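Local structure of glutamine synthetase (5ZLI) at residues 81-86 against 237-242; 120-125 against 132-137; 250-255 against 261-266. The protein is a type I-beta glutamine synthetase, a twelve-subunit enzyme whose chain joins a beta-grasp domain to a larger catalytic domain. One frame throughout, in Å; residues are numbered along the deposited sequence.

Contact 1 of 3, residues 81-86 against 237-242; sequences LVRYFI and DLVEAA
Arg83 reaches across to Glu240 and lays its guanidinium against the hydrocarbon part of that side chain. The tight part lies here. Arg83 CD is 3.4 Å from Glu240 CG, and Glu240 CB sits over the centre of one guanidinium face, 3.7 Å above its plane. The opposite face has Val82 CG2 toward its rim, so the flat group lies between two aliphatic groups. The two side chains cross at about a right angle. A bend at chi3 (-67°) turns the arginine onto the helix start. Val239 CG1 makes a looser, oblique approach, 4.3 Å from Arg83 NH2. The contact joins the beta-grasp part of the chain to the first turn of helix 238-258 in the catalytic part. That turn carries a capping box. Asp237 is the N-cap, and its OD1 takes weak bonds from the backbone N of Glu240 and of Val239. In return Asp237 N donates to Glu240 OE2 over 3.1 Å, on the anti side and tilted out of the carboxylate plane. The charged ends of Arg83 and Glu240 stand further apart. Arg83 NH1 stays 4.7 Å from Glu240 OE1, with no salt bridge between them. The arginine instead pairs through NH2 with Asp243, one turn further along the helix, while Lys247 NZ bonds to Arg83 O. Arg83 and Glu240 both remain partly exposed.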
loop_
_atom_site.group_PDB
_atom_site.type_symbol
_atom_site.label_atom_id
_atom_site.label_comp_id
_atom_site.label_asym_id
_atom_site.label_seq_id
_atom_site.Cartn_x
_atom_site.Cartn_y
_atom_site.Cartn_z
ATOM N N LEU B 81 -19.322 -11.844 -55.992
ATOM C CA LEU B 81 -18.861 -10.473 -56.144
ATOM C C LEU B 81 -20.044 -9.515 -56.148
ATOM O O LEU B 81 -20.254 -8.734 -57.070
ATOM C CB LEU B 81 -18.007 -10.335 -57.391
ATOM C CG LEU B 81 -16.718 -11.122 -57.164
ATOM C CD1 LEU B 81 -15.819 -11.185 -58.401
ATOM C CD2 LEU B 81 -15.993 -10.546 -55.973
ATOM N N VAL B 82 -20.807 -9.581 -55.054
ATOM C CA VAL B 82 -21.873 -8.627 -54.784
ATOM C C VAL B 82 -21.696 -8.135 -53.359
ATOM O O VAL B 82 -21.256 -8.877 -52.472
ATOM C CB VAL B 82 -23.290 -9.214 -54.976
ATOM C CG1 VAL B 82 -23.530 -9.557 -56.443
ATOM C CG2 VAL B 82 -23.494 -10.421 -54.069
ATOM N N ARG B 83 -22.044 -6.865 -53.150
ATOM C CA ARG B 83 -22.028 -6.207 -51.847
ATOM C C ARG B 83 -20.654 -6.254 -51.186
ATOM O O ARG B 83 -20.546 -6.122 -49.956
ATOM C CB ARG B 83 -23.099 -6.787 -50.922
ATOM C CG ARG B 83 -24.489 -6.454 -51.430
ATOM C CD ARG B 83 -25.561 -7.019 -50.545
ATOM N NE ARG B 83 -25.542 -8.472 -50.609
ATOM C CZ ARG B 83 -26.019 -9.178 -51.622
ATOM N NH1 ARG B 83 -26.553 -8.574 -52.688
ATOM N NH2 ARG B 83 -25.945 -10.497 -51.568
ATOM N N TYR B 84 -19.594 -6.436 -51.974
ATOM C CA TYR B 84 -18.260 -6.291 -51.420
ATOM C C TYR B 84 -18.060 -4.849 -50.948
ATOM O O TYR B 84 -18.874 -3.961 -51.215
ATOM C CB TYR B 84 -17.179 -6.727 -52.424
ATOM C CG TYR B 84 -17.202 -6.099 -53.801
ATOM C CD1 TYR B 84 -16.760 -4.806 -54.001
ATOM C CD2 TYR B 84 -17.595 -6.832 -54.915
ATOM C CE1 TYR B 84 -16.749 -4.232 -55.256
ATOM C CE2 TYR B 84 -17.593 -6.263 -56.198
ATOM C CZ TYR B 84 -17.162 -4.957 -56.352
ATOM O OH TYR B 84 -17.127 -4.349 -57.578
ATOM N N PHE B 85 -17.031 -4.640 -50.141
ATOM C CA PHE B 85 -16.828 -3.309 -49.612
ATOM C C PHE B 85 -15.423 -3.194 -49.080
ATOM O O PHE B 85 -14.836 -4.180 -48.634
ATOM C CB PHE B 85 -17.831 -3.023 -48.511
ATOM C CG PHE B 85 -17.730 -3.952 -47.353
ATOM C CD1 PHE B 85 -18.251 -5.246 -47.426
ATOM C CD2 PHE B 85 -17.172 -3.524 -46.152
ATOM C CE1 PHE B 85 -18.179 -6.130 -46.319
ATOM C CE2 PHE B 85 -17.115 -4.374 -45.051
ATOM C CZ PHE B 85 -17.614 -5.686 -45.142
ATOM N N ILE B 86 -14.888 -1.977 -49.110
ATOM C CA ILE B 86 -13.601 -1.741 -48.469
ATOM C C ILE B 86 -13.774 -1.707 -46.958
ATOM O O ILE B 86 -14.570 -0.920 -46.427
ATOM C CB ILE B 86 -12.976 -0.438 -48.978
ATOM C CG1 ILE B 86 -12.536 -0.605 -50.434
ATOM C CG2 ILE B 86 -11.879 -0.007 -48.065
ATOM C CD1 ILE B 86 -11.849 0.632 -51.048
ATOM N N ASP B 237 -33.591 -8.471 -49.955
ATOM C CA ASP B 237 -33.980 -9.832 -50.308
ATOM C C ASP B 237 -33.297 -10.825 -49.363
ATOM O O ASP B 237 -32.366 -10.487 -48.629
ATOM C CB ASP B 237 -33.688 -10.121 -51.786
ATOM C CG ASP B 237 -32.222 -10.468 -52.074
ATOM O OD1 ASP B 237 -31.769 -11.577 -51.681
ATOM O OD2 ASP B 237 -31.545 -9.638 -52.742
ATOM N N LEU B 238 -33.763 -12.073 -49.402
ATOM C CA LEU B 238 -33.504 -12.972 -48.286
ATOM C C LEU B 238 -32.018 -13.071 -47.997
ATOM O O LEU B 238 -31.588 -12.896 -46.856
ATOM C CB LEU B 238 -34.089 -14.356 -48.545
ATOM C CG LEU B 238 -33.955 -15.227 -47.282
ATOM C CD1 LEU B 238 -35.237 -16.007 -47.058
ATOM C CD2 LEU B 238 -32.733 -16.148 -47.242
ATOM N N VAL B 239 -31.206 -13.327 -49.013
ATOM C CA VAL B 239 -29.767 -13.444 -48.770
ATOM C C VAL B 239 -29.169 -12.081 -48.409
ATOM O O VAL B 239 -28.455 -11.939 -47.410
ATOM C CB VAL B 239 -29.063 -14.056 -49.998
ATOM C CG1 VAL B 239 -27.533 -14.033 -49.810
ATOM C CG2 VAL B 239 -29.636 -15.450 -50.328
ATOM N N GLU B 240 -29.445 -11.066 -49.232
ATOM C CA GLU B 240 -28.896 -9.729 -49.023
ATOM C C GLU B 240 -29.236 -9.164 -47.652
ATOM O O GLU B 240 -28.420 -8.464 -47.048
ATOM C CB GLU B 240 -29.393 -8.812 -50.143
ATOM C CG GLU B 240 -28.934 -7.401 -50.124
ATOM C CD GLU B 240 -29.933 -6.544 -50.838
ATOM O OE1 GLU B 240 -29.620 -5.374 -51.145
ATOM O OE2 GLU B 240 -31.039 -7.067 -51.114
ATOM N N ALA B 241 -30.435 -9.426 -47.146
ATOM C CA ALA B 241 -30.719 -8.974 -45.791
ATOM C C ALA B 241 -29.801 -9.666 -44.791
ATOM O O ALA B 241 -29.149 -9.015 -43.966
ATOM C CB ALA B 241 -32.181 -9.210 -45.452
ATOM N N ALA B 242 -29.689 -10.985 -44.896
ATOM C CA ALA B 242 -28.825 -11.718 -43.994
ATOM C C ALA B 242 -27.392 -11.289 -44.162
ATOM O O ALA B 242 -26.615 -11.331 -43.195
ATOM C CB ALA B 242 -28.940 -13.218 -44.263
#

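Contact 2 of 3, residues 120-125 against 132-137; sequences KALQHL and DVAYFG
Where Leu122 and Leu125 meet Ala134, the axes of segment 120-125 and strand 133-137 come within 8.7 Å, and their directions differ by 133°. The two elements follow each other closely in the chain, so the return is a short one from helix to strand. Ala134 points its CB at the helix and is the centre of the contact. Leu125 CD2 touches that methyl at 3.8 Å. The same CD2 also lies 4.0 Å from the carbonyl oxygen of Val133. Leu122 comes in one turn earlier. Its CD1 is 3.9 Å from Ala134 N and 4.2 Å from Ala134 CB. In both leucines CG stands opposite the backbone N (chi1 173° and 174°), and one methyl of each is carried across to the strand. Two methyl groups therefore meet one small residue. At the strand start, Asp132 and Val133 both face Trp285, which makes a classic beta bulge against strand 278-286. Val133 and Tyr135 point away from the helix. There, Val133 CG1 lies over the centre of the Tyr135 ring, 3.6 Å above its plane. Leu125 also packs on Val284 of the neighbouring strand 278-286 and on Met389 of helix 377-393. This is helix-on-sheet packing within the catalytic domain. No hydrogen bond crosses between the two segments. The chemistry is apolar, which implies that helix and strand are held here by the fit of the leucine methyls around Ala134, with the strand's own bonds made within its sheet.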
loop_
_atom_site.group_PDB
_atom_site.type_symbol
_atom_site.label_atom_id
_atom_site.label_comp_id
_atom_site.label_asym_id
_atom_site.label_seq_id
_atom_site.Cartn_x
_atom_site.Cartn_y
_atom_site.Cartn_z
ATOM N N LYS B 120 -30.749 -21.283 -51.890
ATOM C CA LYS B 120 -31.647 -22.372 -52.237
ATOM C C LYS B 120 -33.047 -22.124 -51.676
ATOM O O LYS B 120 -34.043 -22.552 -52.277
ATOM C CB LYS B 120 -31.026 -23.679 -51.738
ATOM C CG LYS B 120 -29.788 -24.066 -52.561
ATOM C CD LYS B 120 -29.086 -25.337 -52.100
ATOM C CE LYS B 120 -30.052 -26.445 -51.753
ATOM N NZ LYS B 120 -31.022 -26.734 -52.831
ATOM N N ALA B 121 -33.152 -21.369 -50.582
ATOM C CA ALA B 121 -34.458 -21.068 -49.997
ATOM C C ALA B 121 -35.178 -19.970 -50.753
ATOM O O ALA B 121 -36.410 -19.969 -50.813
ATOM C CB ALA B 121 -34.314 -20.663 -48.536
ATOM N N LEU B 122 -34.440 -18.962 -51.210
ATOM C CA LEU B 122 -35.027 -17.920 -52.036
ATOM C C LEU B 122 -35.241 -18.383 -53.465
ATOM O O LEU B 122 -36.104 -17.844 -54.159
ATOM C CB LEU B 122 -34.168 -16.656 -52.001
ATOM C CG LEU B 122 -34.549 -15.504 -52.935
ATOM C CD1 LEU B 122 -35.922 -14.932 -52.618
ATOM C CD2 LEU B 122 -33.475 -14.422 -52.858
ATOM N N GLN B 123 -34.492 -19.375 -53.927
ATOM C CA GLN B 123 -34.753 -19.839 -55.281
ATOM C C GLN B 123 -35.915 -20.823 -55.328
ATOM O O GLN B 123 -36.630 -20.863 -56.333
ATOM C CB GLN B 123 -33.477 -20.425 -55.880
ATOM C CG GLN B 123 -32.599 -19.372 -56.610
ATOM C CD GLN B 123 -32.106 -18.168 -55.743
ATOM O OE1 GLN B 123 -32.558 -17.925 -54.616
ATOM N NE2 GLN B 123 -31.161 -17.417 -56.297
ATOM N N HIS B 124 -36.153 -21.580 -54.246
ATOM C CA HIS B 124 -37.343 -22.429 -54.174
ATOM C C HIS B 124 -38.628 -21.628 -54.306
ATOM O O HIS B 124 -39.637 -22.192 -54.725
ATOM C CB HIS B 124 -37.404 -23.234 -52.863
ATOM C CG HIS B 124 -38.724 -23.915 -52.632
ATOM N ND1 HIS B 124 -39.621 -23.505 -51.671
ATOM C CD2 HIS B 124 -39.306 -24.965 -53.264
ATOM C CE1 HIS B 124 -40.695 -24.275 -51.714
ATOM N NE2 HIS B 124 -40.529 -25.168 -52.674
ATOM N N LEU B 125 -38.624 -20.337 -53.955
ATOM C CA LEU B 125 -39.835 -19.533 -54.095
ATOM C C LEU B 125 -40.060 -19.108 -55.546
ATOM O O LEU B 125 -41.157 -19.287 -56.090
ATOM C CB LEU B 125 -39.781 -18.306 -53.174
ATOM C CG LEU B 125 -40.875 -17.214 -53.241
ATOM C CD1 LEU B 125 -42.283 -17.769 -52.939
ATOM C CD2 LEU B 125 -40.547 -16.017 -52.342
ATOM N N ASP B 132 -41.776 -13.596 -56.620
ATOM C CA ASP B 132 -40.504 -13.278 -57.287
ATOM C C ASP B 132 -39.397 -12.999 -56.280
ATOM O O ASP B 132 -38.305 -13.577 -56.347
ATOM C CB ASP B 132 -40.561 -12.007 -58.164
ATOM C CG ASP B 132 -41.522 -12.086 -59.336
ATOM O OD1 ASP B 132 -41.925 -13.185 -59.808
ATOM O OD2 ASP B 132 -41.797 -10.987 -59.849
ATOM N N VAL B 133 -39.665 -12.078 -55.365
ATOM C CA VAL B 133 -38.723 -11.626 -54.359
ATOM C C VAL B 133 -39.335 -11.901 -52.999
ATOM O O VAL B 133 -40.555 -12.010 -52.874
ATOM C CB VAL B 133 -38.420 -10.124 -54.528
ATOM C CG1 VAL B 133 -37.252 -9.726 -53.641
ATOM C CG2 VAL B 133 -38.173 -9.769 -55.977
ATOM N N ALA B 134 -38.489 -12.099 -51.992
ATOM C CA ALA B 134 -38.935 -12.139 -50.601
ATOM C C ALA B 134 -38.100 -11.121 -49.841
ATOM O O ALA B 134 -36.888 -11.305 -49.693
ATOM C CB ALA B 134 -38.812 -13.526 -49.980
ATOM N N TYR B 135 -38.732 -10.024 -49.410
ATOM C CA TYR B 135 -38.023 -8.925 -48.765
ATOM C C TYR B 135 -37.977 -9.118 -47.257
ATOM O O TYR B 135 -39.021 -9.331 -46.630
ATOM C CB TYR B 135 -38.705 -7.599 -49.090
ATOM C CG TYR B 135 -38.467 -7.119 -50.491
ATOM C CD1 TYR B 135 -37.231 -6.609 -50.856
ATOM C CD2 TYR B 135 -39.476 -7.152 -51.455
ATOM C CE1 TYR B 135 -36.989 -6.143 -52.146
ATOM C CE2 TYR B 135 -39.249 -6.680 -52.754
ATOM C CZ TYR B 135 -37.991 -6.176 -53.090
ATOM O OH TYR B 135 -37.707 -5.698 -54.349
ATOM N N PHE B 136 -36.774 -8.984 -46.673
ATOM C CA PHE B 136 -36.581 -9.092 -45.227
ATOM C C PHE B 136 -35.872 -7.857 -44.698
ATOM O O PHE B 136 -34.884 -7.402 -45.284
ATOM C CB PHE B 136 -35.703 -10.292 -44.790
ATOM C CG PHE B 136 -36.393 -11.615 -44.804
ATOM C CD1 PHE B 136 -36.682 -12.253 -45.996
ATOM C CD2 PHE B 136 -36.749 -12.234 -43.618
ATOM C CE1 PHE B 136 -37.310 -13.484 -45.990
ATOM C CE2 PHE B 136 -37.384 -13.460 -43.618
ATOM C CZ PHE B 136 -37.659 -14.078 -44.796
ATOM N N GLY B 137 -36.302 -7.411 -43.519
ATOM C CA GLY B 137 -35.730 -6.253 -42.864
ATOM C C GLY B 137 -35.582 -6.424 -41.365
ATOM O O GLY B 137 -36.567 -6.338 -40.633
#

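Contact 3 of 3, residues 250-255 against 261-266; sequences YVVKMV and KTATFM
Val252 and Phe265 meet from opposite directions, and the Ala263 methyl packs against the same helix. Val252 CG2 meets the CE1 and CZ end of the Phe265 ring obliquely, neither squarely over the face nor at the edge. Phe265 holds CG opposite its own carbonyl carbon (chi1 -66°), which turns the ring toward Val252. Val252 CG2 also lies 4.3 Å from Ala263 CB. That alanine methyl makes the second half of the contact. It rests 3.9 Å from Lys253 CA and 4.0 Å from Lys253 CG, so the lysine takes part through its backbone and the base of its side chain. The CA atoms of Lys253 and Ala263 are only 5.1 Å apart, and a small residue suits this close approach of helix and strand. Just beyond Ala263, Met266 N bonds to Thr264 OG1 at 2.7 Å and nearly straight, an ST turn that shapes the chain around Phe265. Further out, the Phe265 ring meets Phe142, Val252 packs on Ile206 of helix 200-212, and backbone bonds from Thr262 to Phe145 and from Thr264 to Phe143 fix strand 262-264. In the outermost shell, Lys253 NZ bonds to the carbonyl oxygen of Cys481 of a second subunit, and Thr262 OG1 to Tyr479 OH of that subunit and to Phe180 O of a third. The second-subunit bonds are consistent with the C-terminal helical thong by which type I glutamine synthetases reach into another subunit. The chemistry thus divides in two: an apolar centre holds helix to strand within the chain, and the polar ends of Lys253 and Thr262 bond to neighbouring subunits, so the contact probably helps tie the assembly together.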
loop_
_atom_site.group_PDB
_atom_site.type_symbol
_atom_site.label_atom_id
_atom_site.label_comp_id
_atom_site.label_asym_id
_atom_site.label_seq_id
_atom_site.Cartn_x
_atom_site.Cartn_y
_atom_site.Cartn_z
ATOM N N TYR B 250 -20.561 -6.865 -37.484
ATOM C CA TYR B 250 -19.146 -6.521 -37.546
ATOM C C TYR B 250 -18.909 -5.031 -37.307
ATOM O O TYR B 250 -17.953 -4.651 -36.630
ATOM C CB TYR B 250 -18.630 -6.944 -38.923
ATOM C CG TYR B 250 -17.231 -6.549 -39.274
ATOM C CD1 TYR B 250 -16.148 -6.975 -38.521
ATOM C CD2 TYR B 250 -16.980 -5.770 -40.413
ATOM C CE1 TYR B 250 -14.839 -6.622 -38.871
ATOM C CE2 TYR B 250 -15.664 -5.404 -40.770
ATOM C CZ TYR B 250 -14.609 -5.839 -39.991
ATOM O OH TYR B 250 -13.332 -5.494 -40.329
ATOM N N VAL B 251 -19.777 -4.168 -37.846
ATOM C CA VAL B 251 -19.495 -2.738 -37.829
ATOM C C VAL B 251 -19.665 -2.174 -36.436
ATOM O O VAL B 251 -18.932 -1.273 -36.026
ATOM C CB VAL B 251 -20.358 -1.989 -38.859
ATOM C CG1 VAL B 251 -20.205 -0.503 -38.686
ATOM C CG2 VAL B 251 -19.936 -2.362 -40.262
ATOM N N VAL B 252 -20.715 -2.573 -35.747
ATOM C CA VAL B 252 -20.870 -2.082 -34.394
ATOM C C VAL B 252 -19.821 -2.716 -33.476
ATOM O O VAL B 252 -19.216 -2.021 -32.653
ATOM C CB VAL B 252 -22.318 -2.265 -33.911
ATOM C CG1 VAL B 252 -23.285 -2.109 -35.074
ATOM C CG2 VAL B 252 -22.494 -3.564 -33.305
ATOM N N LYS B 253 -19.527 -4.010 -33.645
ATOM C CA LYS B 253 -18.551 -4.651 -32.760
ATOM C C LYS B 253 -17.198 -3.965 -32.852
ATOM O O LYS B 253 -16.511 -3.744 -31.840
ATOM C CB LYS B 253 -18.382 -6.135 -33.091
ATOM C CG LYS B 253 -19.135 -7.074 -32.120
ATOM C CD LYS B 253 -19.107 -8.521 -32.597
ATOM C CE LYS B 253 -19.934 -8.745 -33.811
ATOM N NZ LYS B 253 -20.171 -10.185 -33.986
ATOM N N MET B 254 -16.836 -3.572 -34.055
ATOM C CA MET B 254 -15.544 -3.002 -34.311
ATOM C C MET B 254 -15.504 -1.532 -33.964
ATOM O O MET B 254 -14.411 -0.975 -33.802
ATOM C CB MET B 254 -15.216 -3.251 -35.752
ATOM C CG MET B 254 -14.729 -4.641 -35.983
ATOM S SD MET B 254 -13.138 -4.808 -35.222
ATOM C CE MET B 254 -12.148 -4.017 -36.481
ATOM N N VAL B 255 -16.659 -0.864 -33.997
ATOM C CA VAL B 255 -16.725 0.551 -33.640
ATOM C C VAL B 255 -16.808 0.716 -32.146
ATOM O O VAL B 255 -16.110 1.556 -31.574
ATOM C CB VAL B 255 -17.885 1.249 -34.364
ATOM C CG1 VAL B 255 -18.230 2.574 -33.683
ATOM C CG2 VAL B 255 -17.483 1.478 -35.804
ATOM N N LYS B 261 -14.509 -0.062 -26.192
ATOM C CA LYS B 261 -15.618 -0.780 -25.555
ATOM C C LYS B 261 -15.820 -2.182 -26.141
ATOM O O LYS B 261 -14.967 -2.721 -26.857
ATOM C CB LYS B 261 -16.904 0.044 -25.708
ATOM C CG LYS B 261 -16.710 1.561 -25.539
ATOM C CD LYS B 261 -17.773 2.169 -24.706
ATOM C CE LYS B 261 -17.391 3.547 -24.241
ATOM N NZ LYS B 261 -18.220 3.801 -23.035
ATOM N N THR B 262 -16.943 -2.799 -25.839
ATOM C CA THR B 262 -17.169 -4.163 -26.285
ATOM C C THR B 262 -18.658 -4.326 -26.488
ATOM O O THR B 262 -19.439 -3.985 -25.597
ATOM C CB THR B 262 -16.633 -5.188 -25.276
ATOM O OG1 THR B 262 -17.194 -6.481 -25.558
ATOM C CG2 THR B 262 -16.912 -4.754 -23.837
ATOM N N ALA B 263 -19.042 -4.794 -27.663
ATOM C CA ALA B 263 -20.437 -4.897 -28.057
ATOM C C ALA B 263 -20.917 -6.333 -27.932
ATOM O O ALA B 263 -20.128 -7.248 -27.734
ATOM C CB ALA B 263 -20.603 -4.404 -29.494
ATOM N N THR B 264 -22.230 -6.523 -28.024
ATOM C CA THR B 264 -22.827 -7.856 -28.126
ATOM C C THR B 264 -24.215 -7.731 -28.723
ATOM O O THR B 264 -24.926 -6.753 -28.457
ATOM C CB THR B 264 -22.955 -8.615 -26.779
ATOM O OG1 THR B 264 -23.848 -9.747 -26.925
ATOM C CG2 THR B 264 -23.493 -7.738 -25.712
ATOM N N PHE B 265 -24.586 -8.710 -29.549
ATOM C CA PHE B 265 -25.979 -8.830 -29.939
ATOM C C PHE B 265 -26.700 -9.974 -29.220
ATOM O O PHE B 265 -27.824 -10.314 -29.621
ATOM C CB PHE B 265 -26.104 -9.001 -31.432
ATOM C CG PHE B 265 -25.674 -7.807 -32.235
ATOM C CD1 PHE B 265 -24.339 -7.504 -32.393
ATOM C CD2 PHE B 265 -26.596 -7.054 -32.925
ATOM C CE1 PHE B 265 -23.958 -6.464 -33.177
ATOM C CE2 PHE B 265 -26.209 -6.016 -33.708
ATOM C CZ PHE B 265 -24.907 -5.717 -33.839
ATOM N N MET B 266 -26.124 -10.508 -28.113
ATOM C CA MET B 266 -26.713 -11.663 -27.423
ATOM C C MET B 266 -28.081 -11.329 -26.822
ATOM O O MET B 266 -28.284 -10.233 -26.295
ATOM C CB MET B 266 -25.765 -12.195 -26.329
ATOM C CG MET B 266 -25.655 -11.390 -25.031
ATOM S SD MET B 266 -24.437 -12.036 -23.837
ATOM C CE MET B 266 -25.232 -13.525 -23.341
#

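How the contacts relate
Contacts 1 and 3 both use helix 238-258. Contact 1 takes its first turn and contact 3 a stretch near its end, with centres about 20 Å apart. The centres of contacts 1 and 2 are about 14 Å apart, and the two touch at their margins: Leu238 and Ala241 pack on Phe136, and Asp237 on Leu122. The centres of contacts 2 and 3 are about 28 Å apart, on opposite sides of the chain's centre. They reach one sheet, where strands 133-145 and 262-264 are neighbours. Along the chain, contact 2 falls between the two segments of contact 1, and contact 3 follows. Helix 238-258 thus runs from the beta-grasp junction at contact 1 to the subunit interface at contact 3.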